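Local atomic coordinates of ATP synthase epsilon chain (Caldalkalibacillus thermarum TA2.A1, PDB entry 5IK2), a protein that forms part of the rotating central stalk of the bacterial F1 ATP synthase, which probably makes ATP from a proton gradient, and itself binds ATP. Residues V4-T10 and D73-A79; E83-I88 and R127-S133. The protein carries 2 engineered substitutions. One frame throughout, in Å; residues are numbered along the deposited sequence.

Contact 1 of 2, residues V4-T10 and D73-A79; sequences VQVDIVT and DKVNILA
Two bends bring the ammonium of K74 over the carboxylate of D7: the lysine leaves its strand extended, kinks at chi2 (68°) and turns again at chi4, which carries NZ across to strand 4-9. D7 sets CG beside its own backbone N (chi1 -77°), and the two side chains meet at about a right angle. NZ reaches D7 OD2 at 2.9 Å from above the carboxylate plane, 62° out of it, while CE also rests near the carboxylate. The same NZ bonds N76 OD1 at 3.2 Å, in the amide's carbonyl plane on a lone pair, and the N76 amide in turn gives ND2 to E69.

Beneath this polar group the strands run parallel and bond alternately: V75 N to Q5 O, D7 N to V75 O (3.0 Å), I77 N to D7 O, V9 N to I77 O (2.9 Å), and A79 N to V9 O. On the other face, branched aliphatics suit the interior of the beta-sandwich: I8 CG1 lies alongside I77 CB (4.0 Å), both residues also meeting V50. At the strand start the side chain of V4 points toward strand 74-79 and crosses that of V75, CG2 to CG2 at 3.8 Å.

With an alanine in place of K74, the buried carboxylate of D7 would probably lose its opposite charge and N76 OD1 its donor. N76 and L78 also pack on another protein's chain. The chemistry is thus apolar towards the sandwich interior and mixed on the other face, with K74, D7 and N76 grouped at one end, V9 and L78 further on, and the lysine likely to favour the ionised form of D7.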
loop_
_atom_site.group_PDB
_atom_site.type_symbol
_atom_site.label_atom_id
_atom_site.label_comp_id
_atom_site.label_asym_id
_atom_site.label_seq_id
_atom_site.Cartn_x
_atom_site.Cartn_y
_atom_site.Cartn_z
ATOM N N VAL H 4 34.952 -66.438 -1.746
ATOM C CA VAL H 4 34.133 -66.205 -0.550
ATOM C C VAL H 4 33.615 -64.764 -0.551
ATOM O O VAL H 4 34.340 -63.846 -0.940
ATOM C CB VAL H 4 34.921 -66.512 0.751
ATOM C CG1 VAL H 4 36.102 -65.562 0.940
ATOM C CG2 VAL H 4 33.999 -66.482 1.965
ATOM N N GLN H 5 32.367 -64.577 -0.121
ATOM C CA GLN H 5 31.742 -63.249 -0.087
ATOM C C GLN H 5 32.350 -62.434 1.060
ATOM O O GLN H 5 32.488 -62.941 2.176
ATOM C CB GLN H 5 30.218 -63.369 0.075
ATOM C CG GLN H 5 29.430 -62.108 -0.275
ATOM C CD GLN H 5 29.272 -61.879 -1.777
ATOM O OE1 GLN H 5 28.925 -62.797 -2.528
ATOM N NE2 GLN H 5 29.506 -60.644 -2.219
ATOM N N VAL H 6 32.719 -61.185 0.768
ATOM C CA VAL H 6 33.393 -60.302 1.728
ATOM C C VAL H 6 32.608 -59.004 1.882
ATOM O O VAL H 6 32.207 -58.405 0.883
ATOM C CB VAL H 6 34.826 -59.932 1.273
ATOM C CG1 VAL H 6 35.587 -59.225 2.393
ATOM C CG2 VAL H 6 35.588 -61.166 0.808
ATOM N N ASP H 7 32.407 -58.578 3.129
ATOM C CA ASP H 7 31.807 -57.279 3.445
ATOM C C ASP H 7 32.708 -56.510 4.410
ATOM O O ASP H 7 32.968 -56.977 5.520
ATOM C CB ASP H 7 30.420 -57.457 4.085
ATOM C CG ASP H 7 29.328 -57.817 3.077
ATOM O OD1 ASP H 7 29.571 -57.824 1.853
ATOM O OD2 ASP H 7 28.199 -58.095 3.527
ATOM N N ILE H 8 33.194 -55.347 3.969
ATOM C CA ILE H 8 33.856 -54.376 4.844
ATOM C C ILE H 8 32.847 -53.261 5.109
ATOM O O ILE H 8 32.395 -52.595 4.177
ATOM C CB ILE H 8 35.153 -53.816 4.217
ATOM C CG1 ILE H 8 36.206 -54.928 4.124
ATOM C CG2 ILE H 8 35.691 -52.638 5.033
ATOM C CD1 ILE H 8 37.381 -54.613 3.226
ATOM N N VAL H 9 32.511 -53.067 6.385
ATOM C CA VAL H 9 31.403 -52.207 6.808
ATOM C C VAL H 9 31.850 -51.286 7.957
ATOM O O VAL H 9 32.746 -51.634 8.729
ATOM C CB VAL H 9 30.193 -53.089 7.226
ATOM C CG1 VAL H 9 29.073 -52.273 7.862
ATOM C CG2 VAL H 9 29.666 -53.861 6.020
ATOM N N THR H 10 31.240 -50.102 8.032
ATOM C CA THR H 10 31.380 -49.185 9.171
ATOM C C THR H 10 29.996 -49.007 9.820
ATOM O O THR H 10 29.012 -49.551 9.314
ATOM C CB THR H 10 31.966 -47.822 8.726
ATOM O OG1 THR H 10 30.990 -47.085 7.977
ATOM C CG2 THR H 10 33.216 -48.013 7.876
ATOM N N ASP H 73 31.135 -69.634 4.995
ATOM C CA ASP H 73 30.239 -69.015 4.017
ATOM C C ASP H 73 30.556 -67.533 3.752
ATOM O O ASP H 73 30.530 -67.095 2.601
ATOM C CB ASP H 73 28.793 -69.153 4.517
ATOM C CG ASP H 73 27.764 -68.747 3.479
ATOM O OD1 ASP H 73 27.865 -69.198 2.316
ATOM O OD2 ASP H 73 26.837 -67.987 3.836
ATOM N N LYS H 74 30.855 -66.778 4.812
ATOM C CA LYS H 74 30.916 -65.308 4.762
ATOM C C LYS H 74 32.111 -64.757 5.546
ATOM O O LYS H 74 32.537 -65.356 6.533
ATOM C CB LYS H 74 29.606 -64.742 5.336
ATOM C CG LYS H 74 29.440 -63.225 5.312
ATOM C CD LYS H 74 29.296 -62.676 3.901
ATOM C CE LYS H 74 29.148 -61.162 3.905
ATOM N NZ LYS H 74 27.954 -60.701 4.669
ATOM N N VAL H 75 32.632 -63.612 5.098
ATOM C CA VAL H 75 33.717 -62.891 5.780
ATOM C C VAL H 75 33.289 -61.443 6.036
ATOM O O VAL H 75 33.071 -60.686 5.091
ATOM C CB VAL H 75 35.017 -62.899 4.941
ATOM C CG1 VAL H 75 36.120 -62.085 5.619
ATOM C CG2 VAL H 75 35.480 -64.329 4.691
ATOM N N ASN H 76 33.176 -61.067 7.312
ATOM C CA ASN H 76 32.799 -59.706 7.714
ATOM C C ASN H 76 33.962 -58.969 8.373
ATOM O O ASN H 76 34.725 -59.560 9.140
ATOM C CB ASN H 76 31.616 -59.747 8.685
ATOM C CG ASN H 76 30.331 -60.206 8.026
ATOM O OD1 ASN H 76 30.037 -59.845 6.886
ATOM N ND2 ASN H 76 29.547 -60.999 8.749
ATOM N N ILE H 77 34.092 -57.682 8.054
ATOM C CA ILE H 77 35.008 -56.774 8.747
ATOM C C ILE H 77 34.217 -55.530 9.157
ATOM O O ILE H 77 33.799 -54.749 8.304
ATOM C CB ILE H 77 36.225 -56.391 7.868
ATOM C CG1 ILE H 77 37.157 -57.598 7.706
ATOM C CG2 ILE H 77 37.000 -55.219 8.473
ATOM C CD1 ILE H 77 38.212 -57.437 6.634
ATOM N N LEU H 78 34.013 -55.372 10.465
ATOM C CA LEU H 78 33.366 -54.193 11.044
ATOM C C LEU H 78 34.453 -53.296 11.635
ATOM O O LEU H 78 35.287 -53.773 12.405
ATOM C CB LEU H 78 32.364 -54.607 12.130
ATOM C CG LEU H 78 31.003 -55.134 11.655
ATOM C CD1 LEU H 78 31.121 -56.482 10.957
ATOM C CD2 LEU H 78 30.038 -55.231 12.827
ATOM N N ALA H 79 34.442 -52.010 11.276
ATOM C CA ALA H 79 35.488 -51.064 11.698
ATOM C C ALA H 79 34.969 -49.641 11.879
ATOM O O ALA H 79 33.940 -49.277 11.319
ATOM C CB ALA H 79 36.628 -51.074 10.693
#

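Contact 2 of 2, residues E83-I88 and R127-S133; sequences ELPEEI and RLQVANS
R127 NH2 donates to E83 OE2 at 3.0 Å, while NE of the same arginine reaches E83 OE1 at 3.2 Å, a side-on salt bridge with one nitrogen for each oxygen. It is not a flat pairing: the guanidinium and carboxylate planes stand 68° apart. R127 stays extended from CG to NE, which carries its charge from the helix out to the end of strand 81-83, and E83 bends at chi2 to meet it.

Further along, the contact turns apolar. I88 drops CD1 onto the helix, 4.0 Å from V130 CG1, and its CG2 lies 3.9 Å from R127 CB. P85 lays its ring across V130, CG to CG1 at 3.7 Å; a rigid, compact ring suits this tight turn beside a helix. V130 also meets A62 and P49, so it fills the seam between helix and sandwich. S133 OG turns back to V130 O at 2.7 Å.

E83 and R127 both bind ATP in a known structure of this protein, and T81 and R123 of that site lie close by. No nucleotide is bound to this chain, in which A89 and A92 of the site are engineered, and here E83 and R127 pair with each other. The C-terminal helical hairpin packs on the beta-sandwich, the folded-down arrangement of a bacterial epsilon subunit.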
loop_
_atom_site.group_PDB
_atom_site.type_symbol
_atom_site.label_atom_id
_atom_site.label_comp_id
_atom_site.label_asym_id
_atom_site.label_seq_id
_atom_site.Cartn_x
_atom_site.Cartn_y
_atom_site.Cartn_z
ATOM N N GLU H 83 37.970 -46.903 4.111
ATOM C CA GLU H 83 37.931 -46.141 2.860
ATOM C C GLU H 83 38.730 -46.811 1.749
ATOM O O GLU H 83 39.841 -47.291 1.976
ATOM C CB GLU H 83 38.474 -44.721 3.061
ATOM C CG GLU H 83 37.690 -43.851 4.040
ATOM C CD GLU H 83 38.252 -43.822 5.455
ATOM O OE1 GLU H 83 39.377 -44.312 5.694
ATOM O OE2 GLU H 83 37.559 -43.282 6.341
ATOM N N LEU H 84 38.152 -46.819 0.546
ATOM C CA LEU H 84 38.872 -47.152 -0.686
ATOM C C LEU H 84 39.775 -45.961 -1.045
ATOM O O LEU H 84 39.552 -44.858 -0.540
ATOM C CB LEU H 84 37.877 -47.413 -1.824
ATOM C CG LEU H 84 36.881 -48.564 -1.646
ATOM C CD1 LEU H 84 35.684 -48.382 -2.568
ATOM C CD2 LEU H 84 37.552 -49.906 -1.892
ATOM N N PRO H 85 40.790 -46.165 -1.919
ATOM C CA PRO H 85 41.729 -45.075 -2.249
ATOM C C PRO H 85 41.074 -43.776 -2.738
ATOM O O PRO H 85 41.464 -42.691 -2.300
ATOM C CB PRO H 85 42.592 -45.685 -3.361
ATOM C CG PRO H 85 42.526 -47.152 -3.127
ATOM C CD PRO H 85 41.117 -47.391 -2.673
ATOM N N GLU H 86 40.084 -43.903 -3.621
ATOM C CA GLU H 86 39.406 -42.746 -4.231
ATOM C C GLU H 86 38.609 -41.856 -3.260
ATOM O O GLU H 86 38.414 -40.672 -3.540
ATOM C CB GLU H 86 38.499 -43.181 -5.403
ATOM C CG GLU H 86 37.280 -44.043 -5.045
ATOM C CD GLU H 86 37.479 -45.537 -5.271
ATOM O OE1 GLU H 86 38.622 -46.032 -5.126
ATOM O OE2 GLU H 86 36.480 -46.224 -5.582
ATOM N N GLU H 87 38.159 -42.417 -2.136
ATOM C CA GLU H 87 37.302 -41.690 -1.181
ATOM C C GLU H 87 38.018 -41.264 0.123
ATOM O O GLU H 87 37.371 -41.082 1.158
ATOM C CB GLU H 87 36.019 -42.500 -0.899
ATOM C CG GLU H 87 36.193 -43.788 -0.095
ATOM C CD GLU H 87 35.010 -44.746 -0.204
ATOM O OE1 GLU H 87 33.931 -44.354 -0.703
ATOM O OE2 GLU H 87 35.160 -45.911 0.216
ATOM N N ILE H 88 39.340 -41.073 0.048
ATOM C CA ILE H 88 40.158 -40.606 1.175
ATOM C C ILE H 88 40.532 -39.137 0.959
ATOM O O ILE H 88 41.047 -38.778 -0.103
ATOM C CB ILE H 88 41.453 -41.448 1.319
ATOM C CG1 ILE H 88 41.111 -42.872 1.777
ATOM C CG2 ILE H 88 42.432 -40.809 2.306
ATOM C CD1 ILE H 88 42.208 -43.888 1.533
ATOM N N ARG H 127 45.674 -44.274 5.918
ATOM C CA ARG H 127 44.933 -43.537 4.879
ATOM C C ARG H 127 45.840 -43.013 3.757
ATOM O O ARG H 127 45.441 -43.005 2.589
ATOM C CB ARG H 127 44.132 -42.377 5.492
ATOM C CG ARG H 127 42.815 -42.806 6.116
ATOM C CD ARG H 127 42.176 -41.670 6.895
ATOM N NE ARG H 127 40.830 -42.005 7.362
ATOM C CZ ARG H 127 40.078 -41.236 8.152
ATOM N NH1 ARG H 127 40.523 -40.058 8.590
ATOM N NH2 ARG H 127 38.866 -41.648 8.511
ATOM N N LEU H 128 47.049 -42.579 4.117
ATOM C CA LEU H 128 48.045 -42.117 3.142
ATOM C C LEU H 128 48.642 -43.263 2.315
ATOM O O LEU H 128 48.859 -43.102 1.114
ATOM C CB LEU H 128 49.160 -41.327 3.839
ATOM C CG LEU H 128 48.714 -39.999 4.470
ATOM C CD1 LEU H 128 49.696 -39.541 5.538
ATOM C CD2 LEU H 128 48.524 -38.919 3.414
ATOM N N GLN H 129 48.909 -44.402 2.958
ATOM C CA GLN H 129 49.400 -45.610 2.265
ATOM C C GLN H 129 48.439 -46.100 1.177
ATOM O O GLN H 129 48.863 -46.415 0.063
ATOM C CB GLN H 129 49.643 -46.758 3.256
ATOM C CG GLN H 129 50.895 -46.626 4.110
ATOM C CD GLN H 129 51.008 -47.729 5.154
ATOM O OE1 GLN H 129 50.691 -48.891 4.888
ATOM N NE2 GLN H 129 51.467 -47.369 6.351
ATOM N N VAL H 130 47.152 -46.164 1.517
ATOM C CA VAL H 130 46.112 -46.634 0.593
ATOM C C VAL H 130 45.821 -45.597 -0.505
ATOM O O VAL H 130 45.452 -45.969 -1.620
ATOM C CB VAL H 130 44.825 -47.043 1.356
ATOM C CG1 VAL H 130 43.700 -47.429 0.401
ATOM C CG2 VAL H 130 45.125 -48.207 2.296
ATOM N N ALA H 131 45.995 -44.311 -0.193
ATOM C CA ALA H 131 45.860 -43.237 -1.189
ATOM C C ALA H 131 46.983 -43.246 -2.237
ATOM O O ALA H 131 46.729 -42.967 -3.410
ATOM C CB ALA H 131 45.793 -41.880 -0.503
ATOM N N ASN H 132 48.211 -43.558 -1.814
ATOM C CA ASN H 132 49.369 -43.637 -2.726
ATOM C C ASN H 132 49.327 -44.824 -3.699
ATOM O O ASN H 132 49.966 -44.771 -4.753
ATOM C CB ASN H 132 50.695 -43.683 -1.943
ATOM C CG ASN H 132 51.005 -42.384 -1.213
ATOM O OD1 ASN H 132 51.515 -42.405 -0.091
ATOM N ND2 ASN H 132 50.717 -41.250 -1.845
ATOM N N SER H 133 48.606 -45.890 -3.343
ATOM C CA SER H 133 48.467 -47.069 -4.216
ATOM C C SER H 133 47.688 -46.771 -5.508
ATOM O O SER H 133 47.935 -47.405 -6.539
ATOM C CB SER H 133 47.811 -48.233 -3.461
ATOM O OG SER H 133 46.470 -47.937 -3.107
#

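Contact 1 is mostly buried and contact 2 lies at the surface, and they share no secondary-structure element: the first joins two strands of the N-terminal sandwich, the second joins the loop leaving that sandwich to helix 114-133. They are consecutive along the chain, with centres about 19 Å apart. Each has one salt bridge, but of different character. In contact 1 a lysine serves an acid on a sheet face, and backbone hydrogen bonds do most of the joining. In contact 2 no backbone hydrogen bond crosses; side chains make the salt bridge, between ATP-binding residues, and the apolar touches. Contact 1 therefore belongs to the interior of one domain, whereas contact 2 lies where the helices meet the sandwich.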